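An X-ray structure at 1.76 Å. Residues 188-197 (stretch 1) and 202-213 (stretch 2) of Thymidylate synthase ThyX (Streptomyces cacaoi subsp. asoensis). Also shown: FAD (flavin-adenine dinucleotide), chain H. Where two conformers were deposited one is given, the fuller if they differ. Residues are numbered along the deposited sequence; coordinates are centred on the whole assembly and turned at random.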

# COMPACT_ATOMS: atom_id res chain seq x y z
N HIS B 188 -4.99 12.83 -3.90
CA HIS B 188 -4.80 12.77 -2.41
C HIS B 188 -3.60 13.63 -2.04
O HIS B 188 -3.64 14.40 -1.05
CB HIS B 188 -4.61 11.31 -2.02
CG HIS B 188 -4.56 11.10 -0.54
ND1 HIS B 188 -5.68 10.76 0.20
CD2 HIS B 188 -3.54 11.21 0.34
CE1 HIS B 188 -5.34 10.64 1.47
NE2 HIS B 188 -4.06 10.99 1.60
N PHE B 189 -2.56 13.62 -2.88
CA PHE B 189 -1.38 14.44 -2.61
C PHE B 189 -1.73 15.94 -2.74
O PHE B 189 -1.34 16.72 -1.88
CB PHE B 189 -0.34 14.05 -3.63
CG PHE B 189 0.84 14.97 -3.74
CD1 PHE B 189 0.89 15.96 -4.72
CD2 PHE B 189 1.95 14.81 -2.89
CE1 PHE B 189 2.03 16.83 -4.84
CE2 PHE B 189 3.14 15.66 -3.08
CZ PHE B 189 3.12 16.68 -4.05
N LEU B 190 -2.54 16.29 -3.74
CA LEU B 190 -2.85 17.73 -3.96
C LEU B 190 -3.70 18.22 -2.76
O LEU B 190 -3.55 19.37 -2.38
CB LEU B 190 -3.63 17.97 -5.27
CG LEU B 190 -2.75 17.69 -6.54
CD1 LEU B 190 -3.62 17.84 -7.71
CD2 LEU B 190 -1.56 18.70 -6.65
N SER B 191 -4.58 17.39 -2.23
CA SER B 191 -5.45 17.83 -1.08
C SER B 191 -4.58 18.16 0.07
O SER B 191 -4.88 19.06 0.84
CB SER B 191 -6.42 16.72 -0.70
OG SER B 191 -7.36 17.17 0.26
N LEU B 192 -3.46 17.49 0.21
CA LEU B 192 -2.60 17.73 1.45
C LEU B 192 -1.47 18.77 1.18
O LEU B 192 -1.01 19.44 2.09
CB LEU B 192 -1.91 16.40 1.86
CG LEU B 192 -2.85 15.41 2.46
CD1 LEU B 192 -2.08 13.95 2.47
CD2 LEU B 192 -3.27 15.88 3.90
N ARG B 193 -0.99 18.85 -0.06
CA ARG B 193 0.24 19.60 -0.38
C ARG B 193 -0.09 20.91 -1.14
O ARG B 193 0.82 21.54 -1.70
CB ARG B 193 1.25 18.79 -1.21
CG ARG B 193 1.67 17.55 -0.47
CD ARG B 193 2.30 17.81 0.92
NE ARG B 193 2.90 16.53 1.49
CZ ARG B 193 3.61 16.53 2.62
NH1 ARG B 193 3.79 17.71 3.32
NH2 ARG B 193 4.16 15.40 3.04
N THR B 194 -1.35 21.32 -1.13
CA THR B 194 -1.65 22.69 -1.57
C THR B 194 -2.47 23.36 -0.44
O THR B 194 -3.32 22.71 0.23
CB THR B 194 -2.42 22.78 -2.86
OG1 THR B 194 -3.65 22.04 -2.74
CG2 THR B 194 -1.61 22.27 -3.99
N HIS B 195 -2.22 24.67 -0.26
CA HIS B 195 -2.98 25.44 0.77
C HIS B 195 -4.06 26.25 0.03
O HIS B 195 -3.76 27.26 -0.57
CB HIS B 195 -2.02 26.42 1.45
CG HIS B 195 -2.70 27.31 2.44
ND1 HIS B 195 -3.01 28.64 2.17
CD2 HIS B 195 -3.18 27.06 3.69
CE1 HIS B 195 -3.65 29.16 3.20
NE2 HIS B 195 -3.76 28.24 4.15
N ARG B 196 -5.30 25.80 0.13
CA ARG B 196 -6.39 26.41 -0.58
C ARG B 196 -7.51 26.75 0.40
O ARG B 196 -8.26 25.85 0.82
CB ARG B 196 -6.90 25.48 -1.66
CG ARG B 196 -5.85 25.26 -2.72
CD ARG B 196 -5.56 26.57 -3.51
NE ARG B 196 -4.62 26.20 -4.56
CZ ARG B 196 -3.30 26.22 -4.46
NH1 ARG B 196 -2.63 26.69 -3.39
NH2 ARG B 196 -2.65 25.82 -5.49
N PRO B 197 -7.61 28.05 0.77
CA PRO B 197 -8.49 28.42 1.92
C PRO B 197 -9.99 28.13 1.73
O PRO B 197 -10.70 28.04 2.74
CB PRO B 197 -8.25 29.94 2.08
CG PRO B 197 -6.74 30.08 1.66
CD PRO B 197 -6.69 29.15 0.38
PA FAD H . -0.07 8.14 1.64
O1A FAD H . -0.05 8.41 0.19
O2A FAD H . 1.05 7.58 2.33
O5B FAD H . -1.34 7.29 1.93
C5B FAD H . -2.66 7.67 1.36
C4B FAD H . -3.77 7.03 2.14
O4B FAD H . -3.59 5.60 2.11
C3B FAD H . -3.71 7.38 3.60
O3B FAD H . -4.38 8.64 3.86
C2B FAD H . -4.47 6.22 4.27
O2B FAD H . -5.90 6.41 3.96
C1B FAD H . -3.99 5.01 3.41
N9A FAD H . -2.81 4.30 3.95
C8A FAD H . -1.68 4.06 3.28
N7A FAD H . -0.85 3.31 4.01
C5A FAD H . -1.52 3.02 5.19
C6A FAD H . -1.25 2.29 6.37
N6A FAD H . -0.08 1.60 6.56
N1A FAD H . -2.21 2.27 7.35
C2A FAD H . -3.41 2.88 7.20
N3A FAD H . -3.72 3.59 6.08
C4A FAD H . -2.77 3.70 5.11
N1 FAD H . 4.86 13.56 9.20
C2 FAD H . 5.62 13.26 10.30
O2 FAD H . 6.35 12.28 10.37
N3 FAD H . 5.70 14.19 11.31
C4 FAD H . 5.02 15.39 11.24
O4 FAD H . 5.10 16.15 12.24
C4X FAD H . 4.22 15.68 10.11
N5 FAD H . 3.39 16.82 10.02
C5X FAD H . 2.76 17.12 8.78
C6 FAD H . 2.14 18.36 8.49
C7 FAD H . 1.50 18.61 7.26
C7M FAD H . 0.87 20.01 7.12
C8 FAD H . 1.50 17.68 6.18
C8M FAD H . 0.75 17.92 4.84
C9 FAD H . 2.13 16.44 6.44
C9A FAD H . 2.80 16.19 7.69
N10 FAD H . 3.44 14.95 7.93
C10 FAD H . 4.16 14.74 9.11
C1' FAD H . 3.53 13.92 6.85
C2' FAD H . 2.13 13.17 7.02
O2' FAD H . 2.03 12.45 8.29
C3' FAD H . 2.00 12.05 5.96
O3' FAD H . 3.12 11.14 5.94
C4' FAD H . 1.88 12.66 4.46
O4' FAD H . 1.07 13.79 4.52
C5' FAD H . 1.29 11.57 3.53
O5' FAD H . -0.12 11.48 3.80
P FAD H . -0.78 10.01 3.78
O1P FAD H . -0.16 9.05 4.75
O2P FAD H . -2.22 10.26 4.00
O3P FAD H . -0.50 9.48 2.31
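Stretch 2 (202-213) VSHPQREIEMVA

Stretch 2 folds back along stretch 1 as a loop followed by a helix, held by a polar cluster around E210 and an apolar patch around A213. V202 to Q206 form a loop, extended except at H204. Q206 is the N-cap, and the helix runs from R207 through A213 and continues beyond. It runs roughly antiparallel to the helix of stretch 1: the angle between their directions is 145° (signed crossing angle -145°), and the axes approach to 9.6 Å.

The register follows this reversal. V202 lies by P197, S203 by H195, P205 by R193 and A213 by L190. S203 OG donates to L192 O at 2.6 Å, which ties the loop to the helix backbone at L192. P205 CG packs on R193 C at 3.5 Å.

E210 reaches over with an extended side chain. E210 OE1 accepts from H195 N at 2.8 Å, nearly in line. The same E210 OE1 forms a salt bridge with R196 NH1 at 2.9 Å, though that hydrogen bond is weak. E210 OE2 is bridged by R207 NH1 at 2.9 Å.

A213 points toward stretch 1. A213 CB meets F189 CE1 at 3.6 Å, T194 CG2 at 3.7 Å and L190 CD2 at 3.8 Å. I209 CD1 lies at the edge of the F189 ring, 4.1 Å from F189 CZ.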

# COMPACT_ATOMS: atom_id res chain seq x y z
N VAL B 202 -8.37 22.69 4.98
CA VAL B 202 -7.32 23.62 4.67
C VAL B 202 -6.01 23.02 5.21
O VAL B 202 -5.87 22.79 6.41
CB VAL B 202 -7.61 25.03 5.15
CG1 VAL B 202 -6.52 25.97 4.75
CG2 VAL B 202 -9.07 25.52 4.63
N SER B 203 -5.09 22.69 4.32
CA SER B 203 -3.83 22.07 4.74
C SER B 203 -2.77 23.16 4.74
O SER B 203 -2.94 24.18 4.10
CB SER B 203 -3.49 20.96 3.72
OG SER B 203 -2.35 20.20 4.19
N HIS B 204 -1.67 22.96 5.48
CA HIS B 204 -0.64 24.00 5.62
C HIS B 204 0.71 23.41 5.25
O HIS B 204 1.63 23.36 6.08
CB HIS B 204 -0.61 24.45 7.10
CG HIS B 204 -1.83 25.21 7.47
ND1 HIS B 204 -2.09 26.46 6.94
CD2 HIS B 204 -2.94 24.85 8.16
CE1 HIS B 204 -3.29 26.85 7.33
NE2 HIS B 204 -3.82 25.91 8.09
N PRO B 205 0.87 22.94 4.00
CA PRO B 205 2.18 22.42 3.64
C PRO B 205 3.20 23.55 3.52
O PRO B 205 2.85 24.75 3.25
CB PRO B 205 1.92 21.92 2.18
CG PRO B 205 0.84 22.86 1.63
CD PRO B 205 -0.07 23.02 2.86
N GLN B 206 4.44 23.19 3.61
CA GLN B 206 5.52 24.10 3.31
C GLN B 206 5.45 24.65 1.91
O GLN B 206 5.12 23.93 0.96
CB GLN B 206 6.88 23.40 3.58
CG GLN B 206 8.09 24.35 3.36
CD GLN B 206 9.31 24.12 4.25
OE1 GLN B 206 9.30 23.29 5.10
NE2 GLN B 206 10.37 25.03 4.12
N ARG B 207 5.81 25.95 1.72
CA ARG B 207 5.65 26.48 0.39
C ARG B 207 6.36 25.69 -0.75
O ARG B 207 5.85 25.58 -1.89
CB ARG B 207 6.19 27.94 0.44
CG ARG B 207 6.09 28.56 -0.94
CD ARG B 207 4.60 28.79 -1.38
NE ARG B 207 4.68 29.38 -2.75
CZ ARG B 207 3.96 28.98 -3.79
NH1 ARG B 207 3.02 28.06 -3.63
NH2 ARG B 207 4.16 29.52 -5.00
N GLU B 208 7.54 25.12 -0.46
CA GLU B 208 8.30 24.49 -1.53
C GLU B 208 7.62 23.23 -2.07
O GLU B 208 7.55 23.01 -3.32
CB GLU B 208 9.75 24.19 -1.07
CG GLU B 208 10.70 25.51 -0.98
CD GLU B 208 10.40 26.38 0.26
OE1 GLU B 208 10.70 27.61 0.21
OE2 GLU B 208 9.76 25.93 1.22
N ILE B 209 7.10 22.38 -1.19
CA ILE B 209 6.32 21.26 -1.73
C ILE B 209 5.05 21.68 -2.41
O ILE B 209 4.63 21.07 -3.42
CB ILE B 209 6.08 20.11 -0.64
CG1 ILE B 209 5.44 18.85 -1.29
CG2 ILE B 209 5.12 20.64 0.44
CD1 ILE B 209 6.46 18.17 -2.26
N GLU B 210 4.53 22.83 -1.97
CA GLU B 210 3.34 23.37 -2.64
C GLU B 210 3.73 23.78 -4.07
O GLU B 210 2.91 23.64 -4.97
CB GLU B 210 2.77 24.55 -1.88
CG GLU B 210 1.44 25.04 -2.54
CD GLU B 210 0.83 26.19 -1.74
OE1 GLU B 210 -0.38 26.15 -1.67
OE2 GLU B 210 1.54 27.16 -1.28
N MET B 211 4.92 24.35 -4.28
CA MET B 211 5.36 24.64 -5.66
C MET B 211 5.45 23.42 -6.55
O MET B 211 5.11 23.48 -7.74
CB MET B 211 6.70 25.37 -5.62
CG MET B 211 6.59 26.74 -4.86
SD MET B 211 8.28 27.35 -4.51
CE MET B 211 8.94 27.57 -6.16
N VAL B 212 5.92 22.31 -5.99
CA VAL B 212 5.91 21.03 -6.73
C VAL B 212 4.50 20.70 -7.08
O VAL B 212 4.18 20.33 -8.28
CB VAL B 212 6.54 19.89 -5.87
CG1 VAL B 212 6.35 18.49 -6.56
CG2 VAL B 212 8.07 20.18 -5.58
N ALA B 213 3.62 20.68 -6.04
CA ALA B 213 2.23 20.26 -6.24
C ALA B 213 1.54 21.15 -7.32
O ALA B 213 0.76 20.61 -8.10
CB ALA B 213 1.44 20.40 -4.94
O HOH W 1 -5.53 23.20 1.53